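Local coordinates for aminotransferase, class V family protein (PDB 5F8V), which probably converts O-phospho-L-serine and 2-oxoglutarate to 3-phosphooxypyruvate and L-glutamate in serine biosynthesis, using pyridoxal 5'-phosphate as cofactor, at residues 87-92 and 216-221; 91-96 and 147-152. All blocks are in the same frame, centred on the assembly; numbering follows the deposited sequence.

Interaction 1: residues 87-92 and 216-221; sequences FNFIGE and KDMLER
F89 and R221 carry a buried contact, part apolar and part polar, between the C-terminal end of helix 78-89 and the turn that follows strand 209-215. The F89 ring crosses the M218 side chain at about a right angle: CE1 lies 3.7 Å from M218 CB, and L219 CD2 reaches the same ring atom at 3.9 Å. M218 is bent at chi2 (-69°) and chi3 (-71°), and its CE sits 3.9 Å from F89 CD1. N88 CB lies over the centre of one ring face. The one hydrogen bond between the segments runs from R221 NH1 to F89 O at 2.8 Å, in both the carbonyl and guanidinium planes, with an N-H...O angle of 146°; the same NH1 also bonds A149 O of strand 148-154. R221 is extended from CG to NE, and M218 SD sits 3.8 Å above its guanidinium plane, toward the rim. G91, the first residue after the helix to leave helical backbone angles, has positive phi, its CA 4.1 Å from R221 CB. Y233 of helix 233-238 and I214 of strand 209-215 touch F89 and L219; N88 ND2 donates to A84 O and M231 O, and N88 OD1 accepts from Y233 N and R234 NH1.

Interaction 2: residues 91-96 and 147-152; sequences GEHKAV and DAAYFY
D147 meets K94 and H93, just ahead of strand 95-98, through both its carboxylate and its backbone. With CG anti to the backbone N (chi1 -172°), the carboxylate is carried over to both residues: K94 N donates to D147 OD2 at 3.2 Å, approaching from above the carboxylate plane. The other oxygen, OD1, lies 3.4 Å from H93 CD2 at the edge of the imidazole, whose plane is turned 44° from the carboxylate. One step on, A95 bridges A148 in parallel register. A149 N gives A95 O a nearly straight bond of 2.8 Å, A148 CA adds a C-H...O contact to that oxygen, and the A95 N bond to D147 O is weak. Two CH-pi contacts accompany this bridge: A149 CA sits over one face of the H93 ring, 3.9 Å from its centroid, and V96 CG1 over one face of the Y150 ring, 3.6 Å from CZ. The Y150 side chain runs alongside V96, pointing the same way.

Farther out, H93 ND1 is bonded to I90 O and Y150 OH to Y98 OH, holding each side chain at that atom, while K94 NZ turns back to E92 O at 3.1 Å. I85, P86 and F89 of helix 78-89 and C112 of helix 103-115 pack on Y150. Strands 95-98 and 148-154 thus begin as parallel neighbours, the chain turning a corner at A149, in the mixed seven-stranded sheet characteristic of the large domain of fold-type I pyridoxal-phosphate aminotransferases.

Overall arrangement
The two contacts share G91 and E92, where the chain passes from helix 78-89 toward strand 95-98, and their centres lie about 10 Å apart. Interaction 1 is buried and joins a helix end to a turn, chiefly by apolar side chains and one arginine bond. Interaction 2 is partly buried: backbone bonding pairs two strand starts, with D147 and K94 toward the surface and V96 and Y150 inside. R221 couples them, since its NH1 probably also hydrogen-bonds A149 O at 2.7 Å and its CZ packs 3.5 Å from H93 CE1. A149 CB in turn packs against the carbonyl oxygens of F89 and I90, so helix end, turn and the start of strand 148-154 meet there.

Interaction 1: residues 87-92 and 216-221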
loop_
_atom_site.group_PDB
_atom_site.type_symbol
_atom_site.label_atom_id
_atom_site.label_comp_id
_atom_site.label_asym_id
_atom_site.label_seq_id
_atom_site.Cartn_x
_atom_site.Cartn_y
_atom_site.Cartn_z
ATOM N N PHE A 87 -3.577 14.735 -11.783
ATOM C CA PHE A 87 -3.183 15.689 -10.730
ATOM C C PHE A 87 -1.777 16.230 -10.975
ATOM O O PHE A 87 -1.560 17.440 -10.885
ATOM C CB PHE A 87 -3.220 15.066 -9.328
ATOM C CG PHE A 87 -4.559 15.118 -8.670
ATOM C CD1 PHE A 87 -5.111 16.341 -8.282
ATOM C CD2 PHE A 87 -5.279 13.947 -8.422
ATOM C CE1 PHE A 87 -6.352 16.392 -7.680
ATOM C CE2 PHE A 87 -6.522 14.000 -7.813
ATOM C CZ PHE A 87 -7.057 15.224 -7.438
ATOM N N ASN A 88 -0.856 15.325 -11.324
ATOM C CA ASN A 88 0.571 15.627 -11.453
ATOM C C ASN A 88 1.040 16.184 -12.798
ATOM O O ASN A 88 2.021 16.928 -12.831
ATOM C CB ASN A 88 1.407 14.370 -11.126
ATOM C CG ASN A 88 1.552 14.129 -9.634
ATOM O OD1 ASN A 88 2.452 14.678 -8.994
ATOM N ND2 ASN A 88 0.685 13.285 -9.072
ATOM N N PHE A 89 0.382 15.811 -13.900
ATOM C CA PHE A 89 0.948 16.035 -15.245
ATOM C C PHE A 89 0.099 16.804 -16.264
ATOM O O PHE A 89 0.560 17.020 -17.390
ATOM C CB PHE A 89 1.360 14.693 -15.872
ATOM C CG PHE A 89 2.361 13.919 -15.064
ATOM C CD1 PHE A 89 3.598 14.476 -14.731
ATOM C CD2 PHE A 89 2.088 12.610 -14.659
ATOM C CE1 PHE A 89 4.521 13.752 -13.992
ATOM C CE2 PHE A 89 3.010 11.889 -13.925
ATOM C CZ PHE A 89 4.228 12.462 -13.595
ATOM N N ILE A 90 -1.119 17.204 -15.908
ATOM C CA ILE A 90 -1.885 18.115 -16.765
ATOM C C ILE A 90 -1.129 19.444 -16.910
ATOM O O ILE A 90 -1.037 19.993 -18.004
ATOM C CB ILE A 90 -3.318 18.360 -16.228
ATOM C CG1 ILE A 90 -4.163 17.095 -16.436
ATOM C CG2 ILE A 90 -3.981 19.551 -16.928
ATOM C CD1 ILE A 90 -5.497 17.117 -15.725
ATOM N N GLY A 91 -0.583 19.934 -15.802
ATOM C CA GLY A 91 0.045 21.248 -15.749
ATOM C C GLY A 91 -0.981 22.318 -16.080
ATOM O O GLY A 91 -2.085 22.311 -15.536
ATOM N N GLU A 92 -0.614 23.201 -17.007
ATOM C CA GLU A 92 -1.489 24.262 -17.498
ATOM C C GLU A 92 -2.076 23.919 -18.869
ATOM O O GLU A 92 -2.698 24.777 -19.493
ATOM C CB GLU A 92 -0.714 25.592 -17.606
ATOM C CG GLU A 92 0.053 26.025 -16.360
ATOM C CD GLU A 92 -0.833 26.617 -15.267
ATOM O OE1 GLU A 92 -2.065 26.373 -15.258
ATOM O OE2 GLU A 92 -0.280 27.329 -14.394
ATOM N N LYS A 216 12.204 14.001 -15.264
ATOM C CA LYS A 216 12.331 15.133 -14.314
ATOM C C LYS A 216 11.641 16.451 -14.703
ATOM O O LYS A 216 11.085 17.117 -13.827
ATOM C CB LYS A 216 13.807 15.391 -13.963
ATOM C CG LYS A 216 14.364 14.367 -13.000
ATOM C CD LYS A 216 15.861 14.502 -12.803
ATOM C CE LYS A 216 16.340 13.496 -11.773
ATOM N NZ LYS A 216 17.821 13.423 -11.712
ATOM N N ASP A 217 11.671 16.829 -15.982
ATOM C CA ASP A 217 10.963 18.050 -16.444
ATOM C C ASP A 217 9.428 17.953 -16.370
ATOM O O ASP A 217 8.754 18.988 -16.322
ATOM C CB ASP A 217 11.391 18.480 -17.864
ATOM C CG ASP A 217 11.087 17.429 -18.916
ATOM O OD1 ASP A 217 11.322 16.249 -18.598
ATOM O OD2 ASP A 217 10.633 17.767 -20.035
ATOM N N MET A 218 8.877 16.735 -16.335
ATOM C CA MET A 218 7.428 16.555 -16.139
ATOM C C MET A 218 6.980 17.056 -14.762
ATOM O O MET A 218 5.886 17.593 -14.626
ATOM C CB MET A 218 7.010 15.087 -16.315
ATOM C CG MET A 218 7.246 14.518 -17.709
ATOM S SD MET A 218 6.172 15.232 -18.963
ATOM C CE MET A 218 4.587 14.531 -18.515
ATOM N N LEU A 219 7.830 16.889 -13.750
ATOM C CA LEU A 219 7.547 17.385 -12.404
ATOM C C LEU A 219 7.790 18.887 -12.205
ATOM O O LEU A 219 7.394 19.437 -11.172
ATOM C CB LEU A 219 8.340 16.586 -11.375
ATOM C CG LEU A 219 7.934 15.115 -11.274
ATOM C CD1 LEU A 219 8.850 14.406 -10.294
ATOM C CD2 LEU A 219 6.479 14.969 -10.847
ATOM N N GLU A 220 8.411 19.553 -13.180
ATOM C CA GLU A 220 8.437 21.021 -13.203
ATOM C C GLU A 220 7.032 21.622 -13.436
ATOM O O GLU A 220 6.801 22.798 -13.143
ATOM C CB GLU A 220 9.433 21.544 -14.255
ATOM C CG GLU A 220 10.892 21.187 -13.963
ATOM C CD GLU A 220 11.878 21.678 -15.025
ATOM O OE1 GLU A 220 11.480 22.422 -15.948
ATOM O OE2 GLU A 220 13.071 21.321 -14.938
ATOM N N ARG A 221 6.096 20.814 -13.940
ATOM C CA ARG A 221 4.716 21.263 -14.164
ATOM C C ARG A 221 4.003 21.474 -12.827
ATOM O O ARG A 221 4.297 20.772 -11.857
ATOM C CB ARG A 221 3.942 20.246 -15.008
ATOM C CG ARG A 221 4.548 20.004 -16.382
ATOM C CD ARG A 221 3.787 18.953 -17.154
ATOM N NE ARG A 221 4.324 18.817 -18.509
ATOM C CZ ARG A 221 3.699 18.228 -19.525
ATOM N NH1 ARG A 221 2.488 17.689 -19.377
ATOM N NH2 ARG A 221 4.295 18.173 -20.708
#

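Interaction 2: residues 91-96 and 147-152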
loop_
_atom_site.group_PDB
_atom_site.type_symbol
_atom_site.label_atom_id
_atom_site.label_comp_id
_atom_site.label_asym_id
_atom_site.label_seq_id
_atom_site.Cartn_x
_atom_site.Cartn_y
_atom_site.Cartn_z
ATOM N N GLY A 91 -0.583 19.934 -15.802
ATOM C CA GLY A 91 0.045 21.248 -15.749
ATOM C C GLY A 91 -0.981 22.318 -16.080
ATOM O O GLY A 91 -2.085 22.311 -15.536
ATOM N N GLU A 92 -0.614 23.201 -17.007
ATOM C CA GLU A 92 -1.489 24.262 -17.498
ATOM C C GLU A 92 -2.076 23.919 -18.869
ATOM O O GLU A 92 -2.698 24.777 -19.493
ATOM C CB GLU A 92 -0.714 25.592 -17.606
ATOM C CG GLU A 92 0.053 26.025 -16.360
ATOM C CD GLU A 92 -0.833 26.617 -15.267
ATOM O OE1 GLU A 92 -2.065 26.373 -15.258
ATOM O OE2 GLU A 92 -0.280 27.329 -14.394
ATOM N N HIS A 93 -1.892 22.684 -19.340
ATOM C CA HIS A 93 -2.425 22.274 -20.644
ATOM C C HIS A 93 -3.949 22.167 -20.610
ATOM O O HIS A 93 -4.539 21.942 -19.555
ATOM C CB HIS A 93 -1.812 20.950 -21.092
ATOM C CG HIS A 93 -0.331 21.018 -21.300
ATOM N ND1 HIS A 93 0.572 20.710 -20.308
ATOM C CD2 HIS A 93 0.403 21.375 -22.380
ATOM C CE1 HIS A 93 1.800 20.877 -20.766
ATOM N NE2 HIS A 93 1.725 21.282 -22.020
ATOM N N LYS A 94 -4.576 22.342 -21.769
ATOM C CA LYS A 94 -6.034 22.355 -21.876
ATOM C C LYS A 94 -6.620 21.008 -22.316
ATOM O O LYS A 94 -7.843 20.875 -22.421
ATOM C CB LYS A 94 -6.481 23.469 -22.833
ATOM C CG LYS A 94 -6.003 24.873 -22.452
ATOM C CD LYS A 94 -6.428 25.271 -21.043
ATOM C CE LYS A 94 -6.132 26.733 -20.714
ATOM N NZ LYS A 94 -4.786 26.918 -20.104
ATOM N N ALA A 95 -5.762 20.013 -22.560
ATOM C CA ALA A 95 -6.220 18.698 -23.001
ATOM C C ALA A 95 -5.329 17.559 -22.517
ATOM O O ALA A 95 -4.163 17.770 -22.183
ATOM C CB ALA A 95 -6.328 18.666 -24.521
ATOM N N VAL A 96 -5.914 16.360 -22.467
ATOM C CA VAL A 96 -5.171 15.120 -22.249
ATOM C C VAL A 96 -5.686 14.047 -23.203
ATOM O O VAL A 96 -6.892 13.965 -23.460
ATOM C CB VAL A 96 -5.273 14.605 -20.795
ATOM C CG1 VAL A 96 -4.489 15.509 -19.855
ATOM C CG2 VAL A 96 -6.730 14.451 -20.347
ATOM N N ASP A 147 -3.339 20.785 -27.626
ATOM C CA ASP A 147 -2.478 21.168 -26.504
ATOM C C ASP A 147 -2.485 20.061 -25.444
ATOM O O ASP A 147 -2.778 20.305 -24.280
ATOM C CB ASP A 147 -2.960 22.511 -25.924
ATOM C CG ASP A 147 -2.014 23.079 -24.876
ATOM O OD1 ASP A 147 -0.781 23.060 -25.086
ATOM O OD2 ASP A 147 -2.512 23.542 -23.833
ATOM N N ALA A 148 -2.154 18.841 -25.866
ATOM C CA ALA A 148 -2.227 17.666 -24.990
ATOM C C ALA A 148 -1.062 17.624 -23.998
ATOM O O ALA A 148 0.093 17.744 -24.384
ATOM C CB ALA A 148 -2.274 16.390 -25.813
ATOM N N ALA A 149 -1.387 17.453 -22.719
ATOM C CA ALA A 149 -0.392 17.375 -21.654
ATOM C C ALA A 149 0.406 16.074 -21.737
ATOM O O ALA A 149 1.586 16.025 -21.354
ATOM C CB ALA A 149 -1.065 17.488 -20.289
ATOM N N TYR A 150 -0.260 15.025 -22.215
ATOM C CA TYR A 150 0.352 13.721 -22.380
ATOM C C TYR A 150 -0.522 12.825 -23.256
ATOM O O TYR A 150 -1.673 13.173 -23.574
ATOM C CB TYR A 150 0.606 13.065 -21.006
ATOM C CG TYR A 150 -0.598 12.969 -20.077
ATOM C CD1 TYR A 150 -0.718 13.804 -18.963
ATOM C CD2 TYR A 150 -1.595 12.009 -20.281
ATOM C CE1 TYR A 150 -1.809 13.710 -18.101
ATOM C CE2 TYR A 150 -2.687 11.907 -19.434
ATOM C CZ TYR A 150 -2.788 12.751 -18.341
ATOM O OH TYR A 150 -3.869 12.637 -17.510
ATOM N N PHE A 151 0.055 11.693 -23.651
ATOM C CA PHE A 151 -0.625 10.625 -24.367
ATOM C C PHE A 151 -0.564 9.402 -23.451
ATOM O O PHE A 151 0.511 8.837 -23.241
ATOM C CB PHE A 151 0.077 10.340 -25.696
ATOM C CG PHE A 151 -0.583 9.276 -26.525
ATOM C CD1 PHE A 151 -1.476 9.617 -27.538
ATOM C CD2 PHE A 151 -0.304 7.927 -26.306
ATOM C CE1 PHE A 151 -2.074 8.636 -28.314
ATOM C CE2 PHE A 151 -0.902 6.945 -27.067
ATOM C CZ PHE A 151 -1.791 7.298 -28.077
ATOM N N TYR A 152 -1.707 9.024 -22.889
ATOM C CA TYR A 152 -1.783 7.909 -21.946
ATOM C C TYR A 152 -2.186 6.638 -22.672
ATOM O O TYR A 152 -3.094 6.664 -23.506
ATOM C CB TYR A 152 -2.793 8.211 -20.838
ATOM C CG TYR A 152 -2.899 7.113 -19.801
ATOM C CD1 TYR A 152 -3.620 5.939 -20.058
ATOM C CD2 TYR A 152 -2.275 7.240 -18.559
ATOM C CE1 TYR A 152 -3.701 4.928 -19.120
ATOM C CE2 TYR A 152 -2.366 6.236 -17.611
ATOM C CZ TYR A 152 -3.080 5.091 -17.899
ATOM O OH TYR A 152 -3.166 4.103 -16.971
#